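Local coordinates for protein endonuclease and methylase LlaGI (Lactococcus lactis, PDB 5FFJ) that is the nuclease-deleted form of a Type ISP restriction-modification enzyme that probably methylates and translocates on DNA, joining a helicase-like ATPase, a methyltransferase and a sequence-specificity domain, at residues Ser961-Gly966 and Gly998-Arg1003; Gln1135-Asp1140 and Tyr1153-Arg1158. All coordinates share one frame; numbering follows the deposited sequence.

How the interactions relate
The two interactions lie in different parts of the enzyme, one in the methyltransferase part and the other in the specificity domain. Interaction 1 fastens the end of helix 959-964 to the loop after strand 991-996, a strand of the large mixed sheet of the methyltransferase region. Interaction 2 belongs to the C-terminal specificity domain, where it ties a loop to strand 1150-1155. Their centres are 44 Å apart and their nearest atoms about 28 Å, so they do not touch, and they follow one another along the chain. Each approaches the bound DNA, to about 4 Å at its nearest atom, through Ser961 on a cytosine base and Arg1158 on a phosphate.

Interaction 1. Residues Ser961-Gly966 and Gly998-Arg1003; sequences SRKEGG and GDYLTR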
ATOM      1  N   SER A 961      10.657   6.835 -19.951  1.00 52.51           N
ATOM      2  CA  SER A 961      10.894   6.035 -18.756  1.00 54.35           C
ATOM      3  C   SER A 961      12.383   5.759 -18.584  1.00 47.84           C
ATOM      4  O   SER A 961      12.917   5.843 -17.478  1.00 44.12           O
ATOM      5  CB  SER A 961      10.119   4.718 -18.822  1.00 53.19           C
ATOM      6  OG  SER A 961      10.314   3.954 -17.646  1.00 55.43           O
ATOM      7  N   ARG A 962      13.049   5.437 -19.688  1.00 45.04           N
ATOM      8  CA  ARG A 962      14.473   5.127 -19.654  1.00 56.16           C
ATOM      9  C   ARG A 962      15.283   6.369 -19.292  1.00 54.04           C
ATOM     10  O   ARG A 962      16.261   6.284 -18.549  1.00 67.90           O
ATOM     11  CB  ARG A 962      14.937   4.561 -21.002  1.00 60.48           C
ATOM     12  CG  ARG A 962      14.213   3.283 -21.422  1.00 50.47           C
ATOM     13  CD  ARG A 962      14.893   2.600 -22.598  1.00 40.91           C
ATOM     14  NE  ARG A 962      14.875   3.417 -23.811  1.00 70.61           N
ATOM     15  CZ  ARG A 962      13.886   3.428 -24.702  1.00 64.05           C
ATOM     16  NH1 ARG A 962      12.809   2.671 -24.527  1.00 64.06           N
ATOM     17  NH2 ARG A 962      13.973   4.205 -25.774  1.00 61.68           N
ATOM     18  N   LYS A 963      14.867   7.522 -19.809  1.00 57.69           N
ATOM     19  CA  LYS A 963      15.553   8.780 -19.521  1.00 50.61           C
ATOM     20  C   LYS A 963      15.420   9.160 -18.049  1.00 57.55           C
ATOM     21  O   LYS A 963      16.374   9.642 -17.439  1.00 78.84           O
ATOM     22  CB  LYS A 963      15.011   9.912 -20.400  1.00 56.72           C
ATOM     23  CG  LYS A 963      15.325   9.770 -21.881  1.00 58.22           C
ATOM     24  CD  LYS A 963      15.373  11.123 -22.575  1.00 57.43           C
ATOM     25  CE  LYS A 963      15.111  10.996 -24.068  1.00 78.48           C
ATOM     26  NZ  LYS A 963      13.672  10.739 -24.363  1.00 85.90           N
ATOM     27  N   GLU A 964      14.236   8.946 -17.481  1.00 49.11           N
ATOM     28  CA  GLU A 964      13.992   9.260 -16.075  1.00 59.39           C
ATOM     29  C   GLU A 964      14.938   8.471 -15.177  1.00 58.53           C
ATOM     30  O   GLU A 964      15.719   9.050 -14.422  1.00 81.88           O
ATOM     31  CB  GLU A 964      12.540   8.965 -15.701  1.00 55.16           C
ATOM     32  CG  GLU A 964      11.545   9.961 -16.275  1.00 57.28           C
ATOM     33  CD  GLU A 964      11.701  11.348 -15.688  1.00 65.47           C
ATOM     34  OE1 GLU A 964      11.687  11.476 -14.444  1.00 65.95           O
ATOM     35  OE2 GLU A 964      11.844  12.309 -16.473  1.00 64.26           O
ATOM     36  N   GLY A 965      14.860   7.148 -15.265  1.00 53.44           N
ATOM     37  CA  GLY A 965      15.809   6.283 -14.589  1.00 62.51           C
ATOM     38  C   GLY A 965      15.418   5.898 -13.176  1.00 64.20           C
ATOM     39  O   GLY A 965      14.240   5.709 -12.871  1.00 60.12           O
ATOM     40  N   GLY A 966      16.425   5.788 -12.314  1.00 59.39           N
ATOM     41  CA  GLY A 966      16.249   5.284 -10.964  1.00 50.01           C
ATOM     42  C   GLY A 966      15.257   6.053 -10.113  1.00 51.41           C
ATOM     43  O   GLY A 966      15.150   7.276 -10.204  1.00 60.26           O
ATOM     44  N   GLY A 998      20.406  14.610 -14.738  1.00 70.72           N
ATOM     45  CA  GLY A 998      20.785  13.980 -15.990  1.00 64.40           C
ATOM     46  C   GLY A 998      19.943  12.766 -16.320  1.00 56.60           C
ATOM     47  O   GLY A 998      19.346  12.147 -15.437  1.00 59.82           O
ATOM     48  N   ASP A 999      19.901  12.422 -17.602  1.00 62.26           N
ATOM     49  CA  ASP A 999      19.123  11.280 -18.053  1.00 54.93           C
ATOM     50  C   ASP A 999      19.793   9.959 -17.648  1.00 60.95           C
ATOM     51  O   ASP A 999      20.989   9.919 -17.356  1.00 73.34           O
ATOM     52  CB  ASP A 999      18.927  11.325 -19.580  1.00 54.05           C
ATOM     53  CG  ASP A 999      18.196  12.579 -20.050  1.00 69.84           C
ATOM     54  OD1 ASP A 999      17.410  13.153 -19.268  1.00 71.60           O
ATOM     55  OD2 ASP A 999      18.401  12.979 -21.218  1.00 64.35           O
ATOM     56  N   TYR A1000      18.978   8.907 -17.568  1.00 66.88           N
ATOM     57  CA  TYR A1000      19.417   7.502 -17.588  1.00 67.19           C
ATOM     58  C   TYR A1000      20.153   6.996 -16.345  1.00 71.41           C
ATOM     59  O   TYR A1000      20.529   5.825 -16.292  1.00 72.55           O
ATOM     60  CB  TYR A1000      20.312   7.244 -18.809  1.00 69.06           C
ATOM     61  CG  TYR A1000      19.612   7.433 -20.138  1.00 65.05           C
ATOM     62  CD1 TYR A1000      18.598   6.574 -20.539  1.00 66.85           C
ATOM     63  CD2 TYR A1000      19.970   8.465 -20.994  1.00 59.10           C
ATOM     64  CE1 TYR A1000      17.955   6.741 -21.751  1.00 61.31           C
ATOM     65  CE2 TYR A1000      19.333   8.639 -22.210  1.00 62.01           C
ATOM     66  CZ  TYR A1000      18.326   7.772 -22.584  1.00 63.93           C
ATOM     67  OH  TYR A1000      17.681   7.934 -23.794  1.00 77.62           O
ATOM     68  N   LEU A1001      20.345   7.842 -15.340  1.00 60.49           N
ATOM     69  CA  LEU A1001      21.110   7.431 -14.168  1.00 55.29           C
ATOM     70  C   LEU A1001      20.355   6.404 -13.328  1.00 70.24           C
ATOM     71  O   LEU A1001      19.145   6.520 -13.124  1.00 69.12           O
ATOM     72  CB  LEU A1001      21.465   8.644 -13.308  1.00 70.16           C
ATOM     73  CG  LEU A1001      22.402   9.664 -13.957  1.00 62.49           C
ATOM     74  CD1 LEU A1001      22.593  10.854 -13.027  1.00 78.90           C
ATOM     75  CD2 LEU A1001      23.741   9.025 -14.312  1.00 78.82           C
ATOM     76  N   THR A1002      21.079   5.393 -12.854  1.00 75.92           N
ATOM     77  CA  THR A1002      20.505   4.388 -11.966  1.00 69.81           C
ATOM     78  C   THR A1002      20.184   5.004 -10.611  1.00 60.77           C
ATOM     79  O   THR A1002      20.612   6.118 -10.309  1.00 67.58           O
ATOM     80  CB  THR A1002      21.456   3.182 -11.759  1.00 78.95           C
ATOM     81  OG1 THR A1002      22.630   3.599 -11.052  1.00 80.30           O
ATOM     82  CG2 THR A1002      21.856   2.562 -13.093  1.00 65.38           C
ATOM     83  N   ARG A1003      19.429   4.266  -9.804  1.00 65.55           N
ATOM     84  CA  ARG A1003      19.053   4.709  -8.468  1.00 73.90           C
ATOM     85  C   ARG A1003      20.285   5.057  -7.640  1.00 83.66           C
ATOM     86  O   ARG A1003      20.313   6.086  -6.967  1.00 80.46           O
ATOM     87  CB  ARG A1003      18.227   3.627  -7.766  1.00 73.42           C
ATOM     88  CG  ARG A1003      18.059   3.822  -6.262  1.00 70.35           C
ATOM     89  CD  ARG A1003      17.062   2.818  -5.690  1.00 68.70           C
ATOM     90  NE  ARG A1003      17.314   2.497  -4.286  1.00 79.89           N
ATOM     91  CZ  ARG A1003      16.956   3.261  -3.258  1.00 79.09           C
ATOM     92  NH1 ARG A1003      16.334   4.413  -3.461  1.00 77.71           N
ATOM     93  NH2 ARG A1003      17.226   2.874  -2.018  1.00 82.24           N
TER
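Residues 961-966 and 998-1003 run alongside each other in the same direction, Lys963 beside Tyr1000 and Gly966 beside Arg1003, joined by two nearly straight backbone hydrogen bonds. Tyr1000 N gives its hydrogen to Lys963 O at 2.7 Å, approaching from above the carbonyl plane, whereas Gly966 N meets Leu1001 O at 2.9 Å within that plane. Between them the helix stops: Gly965 turns to a positive phi (89°), a conformation in which a CB would press on the preceding carbonyl and on Leu1001 O. Glycine suits position 966 as well, because a CB there would run into Arg1003 N. This is a glycine-terminated helix C-terminus whose exit bonds a parallel neighbouring loop through the backbone.

Tyr1000 also has a positive phi, and its ring comes back across the helix end. Its face lies over the Lys963 backbone in a CH-pi contact, CA standing 4.1 Å from the ring centroid, off centre toward the rim. The lysine chain runs beside the ring, with Lys963 CG 3.5 Å from Tyr1000 OH. Arg962 CB lies 3.8 Å from Tyr1000 CE1. Asp999 lies parallel to the lysine, yet the two make no salt bridge: Lys963 CD is 3.8 Å from Asp999 OD2, while Asp999 OD1 goes to Arg951. Lysine suits the place because its methylenes pack along the tyrosine while the ammonium pairs with Glu959.

Arg951, from strand 944-951, also pairs with Glu964, linking helix end and loop to the mixed sheet. Leu1001 turns to Lys1006 and Ile1009 of helix 1003-1012, whose Lys1006 also bonds Glu964 O and Gly966 O.

Interaction 2. Residues Gln1135-Asp1140 and Tyr1153-Arg1158; sequences QFSHSD and YLYRNR
Tyr1155 sets CG anti to its backbone N (chi1 -179°), which carries the phenol from the end of its strand to the loop 1135-1140; Phe1136, also anti (162°), swings its ring to meet it. The ring planes are 27° apart and offset, Phe1136 CD1 and CE1 each 4.0 Å from Tyr1155 CE1. The same CE1 edge faces Ser1137 O, in the plane of the ring and 3.2 Å away, while Tyr1155 OH takes a weak hydrogen bond from Ser1137 N at 3.4 Å. Asp1140 CB closes in at 3.6 Å from Tyr1155 CE1. Tyrosine thus suits the place: its ring packs against Phe1136 and Asp1140 CB, and its hydroxyl reaches the loop backbone. An alanine here would lose the ring and the hydroxyl together, and would probably leave Phe1136 and the turn at 1137-1140 less firmly held.

That turn is a short 3-10 turn, closed by Asp1140 N bonding to Ser1137 O at 2.9 Å. Asp1140 O accepts a bent hydrogen bond from Arg1156 N at 3.2 Å, from above the carbonyl plane, fixing the loop where the strand ends.

The loop leads directly into strand 1141-1147, which forms a beta hairpin with 1150-1155, whose other neighbour is 1070-1071. Val1081 of helix 1074-1096 packs against both Phe1136 and Tyr1155, while Arg1156 makes a cation-pi contact with Tyr1168 of helix 1167-1170.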
ATOM      1  N   GLN A1135     -32.297   2.791 -16.483  1.00 62.50           N
ATOM      2  CA  GLN A1135     -32.609   1.725 -17.415  1.00 75.18           C
ATOM      3  C   GLN A1135     -31.357   1.403 -18.215  1.00 70.88           C
ATOM      4  O   GLN A1135     -30.559   2.293 -18.514  1.00 70.56           O
ATOM      5  CB  GLN A1135     -33.751   2.126 -18.350  1.00 85.31           C
ATOM      6  CG  GLN A1135     -35.139   2.064 -17.727  1.00 88.25           C
ATOM      7  CD  GLN A1135     -36.237   2.132 -18.773  1.00110.30           C
ATOM      8  OE1 GLN A1135     -35.988   2.489 -19.925  1.00114.76           O
ATOM      9  NE2 GLN A1135     -37.458   1.784 -18.380  1.00103.35           N
ATOM     10  N   PHE A1136     -31.178   0.130 -18.545  1.00 73.42           N
ATOM     11  CA  PHE A1136     -30.114  -0.268 -19.452  1.00 66.84           C
ATOM     12  C   PHE A1136     -30.572  -0.074 -20.890  1.00 60.35           C
ATOM     13  O   PHE A1136     -31.516  -0.723 -21.345  1.00 68.73           O
ATOM     14  CB  PHE A1136     -29.701  -1.720 -19.222  1.00 64.20           C
ATOM     15  CG  PHE A1136     -28.946  -2.315 -20.373  1.00 59.96           C
ATOM     16  CD1 PHE A1136     -27.628  -1.964 -20.613  1.00 64.42           C
ATOM     17  CD2 PHE A1136     -29.561  -3.216 -21.224  1.00 68.34           C
ATOM     18  CE1 PHE A1136     -26.934  -2.507 -21.680  1.00 68.73           C
ATOM     19  CE2 PHE A1136     -28.873  -3.763 -22.291  1.00 66.47           C
ATOM     20  CZ  PHE A1136     -27.561  -3.407 -22.520  1.00 64.20           C
ATOM     21  N   SER A1137     -29.903   0.832 -21.596  1.00 63.88           N
ATOM     22  CA  SER A1137     -30.221   1.123 -22.989  1.00 60.01           C
ATOM     23  C   SER A1137     -29.216   0.443 -23.913  1.00 64.11           C
ATOM     24  O   SER A1137     -28.099   0.926 -24.087  1.00 65.38           O
ATOM     25  CB  SER A1137     -30.226   2.634 -23.235  1.00 70.16           C
ATOM     26  OG  SER A1137     -30.950   3.313 -22.222  1.00 72.31           O
ATOM     27  N   HIS A1138     -29.615  -0.680 -24.501  1.00 60.39           N
ATOM     28  CA  HIS A1138     -28.729  -1.437 -25.377  1.00 52.68           C
ATOM     29  C   HIS A1138     -28.285  -0.606 -26.581  1.00 55.33           C
ATOM     30  O   HIS A1138     -27.231  -0.858 -27.167  1.00 56.64           O
ATOM     31  CB  HIS A1138     -29.415  -2.717 -25.853  1.00 62.38           C
ATOM     32  CG  HIS A1138     -28.544  -3.581 -26.710  1.00 61.70           C
ATOM     33  ND1 HIS A1138     -28.450  -3.420 -28.076  1.00 49.33           N
ATOM     34  CD2 HIS A1138     -27.717  -4.606 -26.394  1.00 55.28           C
ATOM     35  CE1 HIS A1138     -27.608  -4.313 -28.565  1.00 66.95           C
ATOM     36  NE2 HIS A1138     -27.149  -5.045 -27.565  1.00 43.91           N
ATOM     37  N   SER A1139     -29.095   0.385 -26.941  1.00 49.66           N
ATOM     38  CA  SER A1139     -28.792   1.256 -28.072  1.00 47.52           C
ATOM     39  C   SER A1139     -27.591   2.159 -27.796  1.00 55.42           C
ATOM     40  O   SER A1139     -27.022   2.743 -28.718  1.00 50.84           O
ATOM     41  CB  SER A1139     -30.010   2.115 -28.415  1.00 40.43           C
ATOM     42  OG  SER A1139     -30.369   2.944 -27.324  1.00 75.18           O
ATOM     43  N   ASP A1140     -27.210   2.270 -26.526  1.00 51.90           N
ATOM     44  CA  ASP A1140     -26.110   3.144 -26.135  1.00 54.42           C
ATOM     45  C   ASP A1140     -24.745   2.482 -26.318  1.00 52.81           C
ATOM     46  O   ASP A1140     -23.713   3.151 -26.253  1.00 42.25           O
ATOM     47  CB  ASP A1140     -26.280   3.590 -24.679  1.00 51.34           C
ATOM     48  CG  ASP A1140     -27.322   4.679 -24.523  1.00 59.50           C
ATOM     49  OD1 ASP A1140     -28.131   4.872 -25.455  1.00 75.03           O
ATOM     50  OD2 ASP A1140     -27.333   5.340 -23.463  1.00 55.21           O
ATOM     51  N   TYR A1153     -15.710  -1.756 -27.866  1.00 45.72           N
ATOM     52  CA  TYR A1153     -17.101  -1.364 -27.701  1.00 45.72           C
ATOM     53  C   TYR A1153     -17.274  -0.610 -26.392  1.00 48.30           C
ATOM     54  O   TYR A1153     -16.662  -0.956 -25.380  1.00 41.76           O
ATOM     55  CB  TYR A1153     -18.015  -2.585 -27.737  1.00 46.30           C
ATOM     56  CG  TYR A1153     -18.243  -3.125 -29.127  1.00 51.60           C
ATOM     57  CD1 TYR A1153     -19.242  -2.601 -29.937  1.00 47.75           C
ATOM     58  CD2 TYR A1153     -17.458  -4.150 -29.635  1.00 52.80           C
ATOM     59  CE1 TYR A1153     -19.455  -3.086 -31.212  1.00 43.67           C
ATOM     60  CE2 TYR A1153     -17.665  -4.643 -30.911  1.00 52.05           C
ATOM     61  CZ  TYR A1153     -18.665  -4.106 -31.694  1.00 44.39           C
ATOM     62  OH  TYR A1153     -18.877  -4.591 -32.963  1.00 46.55           O
ATOM     63  N   LEU A1154     -18.111   0.421 -26.424  1.00 54.14           N
ATOM     64  CA  LEU A1154     -18.309   1.303 -25.282  1.00 41.19           C
ATOM     65  C   LEU A1154     -19.791   1.511 -25.012  1.00 53.87           C
ATOM     66  O   LEU A1154     -20.571   1.773 -25.930  1.00 49.03           O
ATOM     67  CB  LEU A1154     -17.623   2.653 -25.527  1.00 40.51           C
ATOM     68  CG  LEU A1154     -18.140   3.877 -24.758  1.00 35.87           C
ATOM     69  CD1 LEU A1154     -17.845   3.752 -23.276  1.00 36.35           C
ATOM     70  CD2 LEU A1154     -17.542   5.155 -25.319  1.00 46.07           C
ATOM     71  N   TYR A1155     -20.172   1.387 -23.746  1.00 53.99           N
ATOM     72  CA  TYR A1155     -21.502   1.777 -23.310  1.00 46.10           C
ATOM     73  C   TYR A1155     -21.480   3.264 -22.967  1.00 44.75           C
ATOM     74  O   TYR A1155     -21.217   3.644 -21.824  1.00 42.97           O
ATOM     75  CB  TYR A1155     -21.953   0.933 -22.113  1.00 51.74           C
ATOM     76  CG  TYR A1155     -23.343   1.261 -21.604  1.00 61.53           C
ATOM     77  CD1 TYR A1155     -24.468   1.024 -22.386  1.00 66.79           C
ATOM     78  CD2 TYR A1155     -23.532   1.795 -20.335  1.00 57.41           C
ATOM     79  CE1 TYR A1155     -25.740   1.322 -21.919  1.00 62.14           C
ATOM     80  CE2 TYR A1155     -24.799   2.092 -19.862  1.00 58.03           C
ATOM     81  CZ  TYR A1155     -25.899   1.853 -20.658  1.00 64.03           C
ATOM     82  OH  TYR A1155     -27.159   2.149 -20.189  1.00 59.73           O
ATOM     83  N   ARG A1156     -21.735   4.101 -23.971  1.00 47.75           N
ATOM     84  CA  ARG A1156     -21.742   5.546 -23.774  1.00 57.23           C
ATOM     85  C   ARG A1156     -23.079   5.993 -23.204  1.00 57.09           C
ATOM     86  O   ARG A1156     -24.099   6.010 -23.896  1.00 52.09           O
ATOM     87  CB  ARG A1156     -21.455   6.294 -25.074  1.00 55.69           C
ATOM     88  CG  ARG A1156     -21.202   7.779 -24.839  1.00 63.26           C
ATOM     89  CD  ARG A1156     -21.317   8.575 -26.108  1.00 58.94           C
ATOM     90  NE  ARG A1156     -22.654   8.488 -26.677  1.00 60.89           N
ATOM     91  CZ  ARG A1156     -23.094   9.260 -27.663  1.00 58.01           C
ATOM     92  NH1 ARG A1156     -22.304  10.192 -28.181  1.00 59.75           N
ATOM     93  NH2 ARG A1156     -24.325   9.106 -28.124  1.00 63.38           N
ATOM     94  N   ASN A1157     -23.046   6.374 -21.934  1.00 51.55           N
ATOM     95  CA  ASN A1157     -24.247   6.663 -21.166  1.00 57.80           C
ATOM     96  C   ASN A1157     -23.921   7.728 -20.120  1.00 53.45           C
ATOM     97  O   ASN A1157     -23.036   7.525 -19.292  1.00 52.96           O
ATOM     98  CB  ASN A1157     -24.766   5.365 -20.524  1.00 51.41           C
ATOM     99  CG  ASN A1157     -26.177   5.494 -19.979  1.00 55.30           C
ATOM    100  OD1 ASN A1157     -27.114   5.778 -20.724  1.00 64.10           O
ATOM    101  ND2 ASN A1157     -26.342   5.248 -18.680  1.00 43.97           N
ATOM    102  N   ARG A1158     -24.619   8.864 -20.174  1.00 47.09           N
ATOM    103  CA  ARG A1158     -24.332  10.005 -19.294  1.00 55.87           C
ATOM    104  C   ARG A1158     -24.331   9.534 -17.846  1.00 57.34           C
ATOM    105  O   ARG A1158     -23.526   9.971 -17.023  1.00 53.17           O
ATOM    106  CB  ARG A1158     -25.359  11.132 -19.480  1.00 39.61           C
ATOM    107  CG  ARG A1158     -25.827  11.364 -20.915  1.00 61.96           C
ATOM    108  CD  ARG A1158     -26.649  12.645 -21.016  1.00 54.54           C
ATOM    109  NE  ARG A1158     -25.814  13.822 -21.277  1.00 63.93           N
ATOM    110  CZ  ARG A1158     -25.761  14.485 -22.433  1.00 62.25           C
ATOM    111  NH1 ARG A1158     -26.504  14.112 -23.473  1.00 42.60           N
ATOM    112  NH2 ARG A1158     -24.963  15.538 -22.552  1.00 41.33           N
TER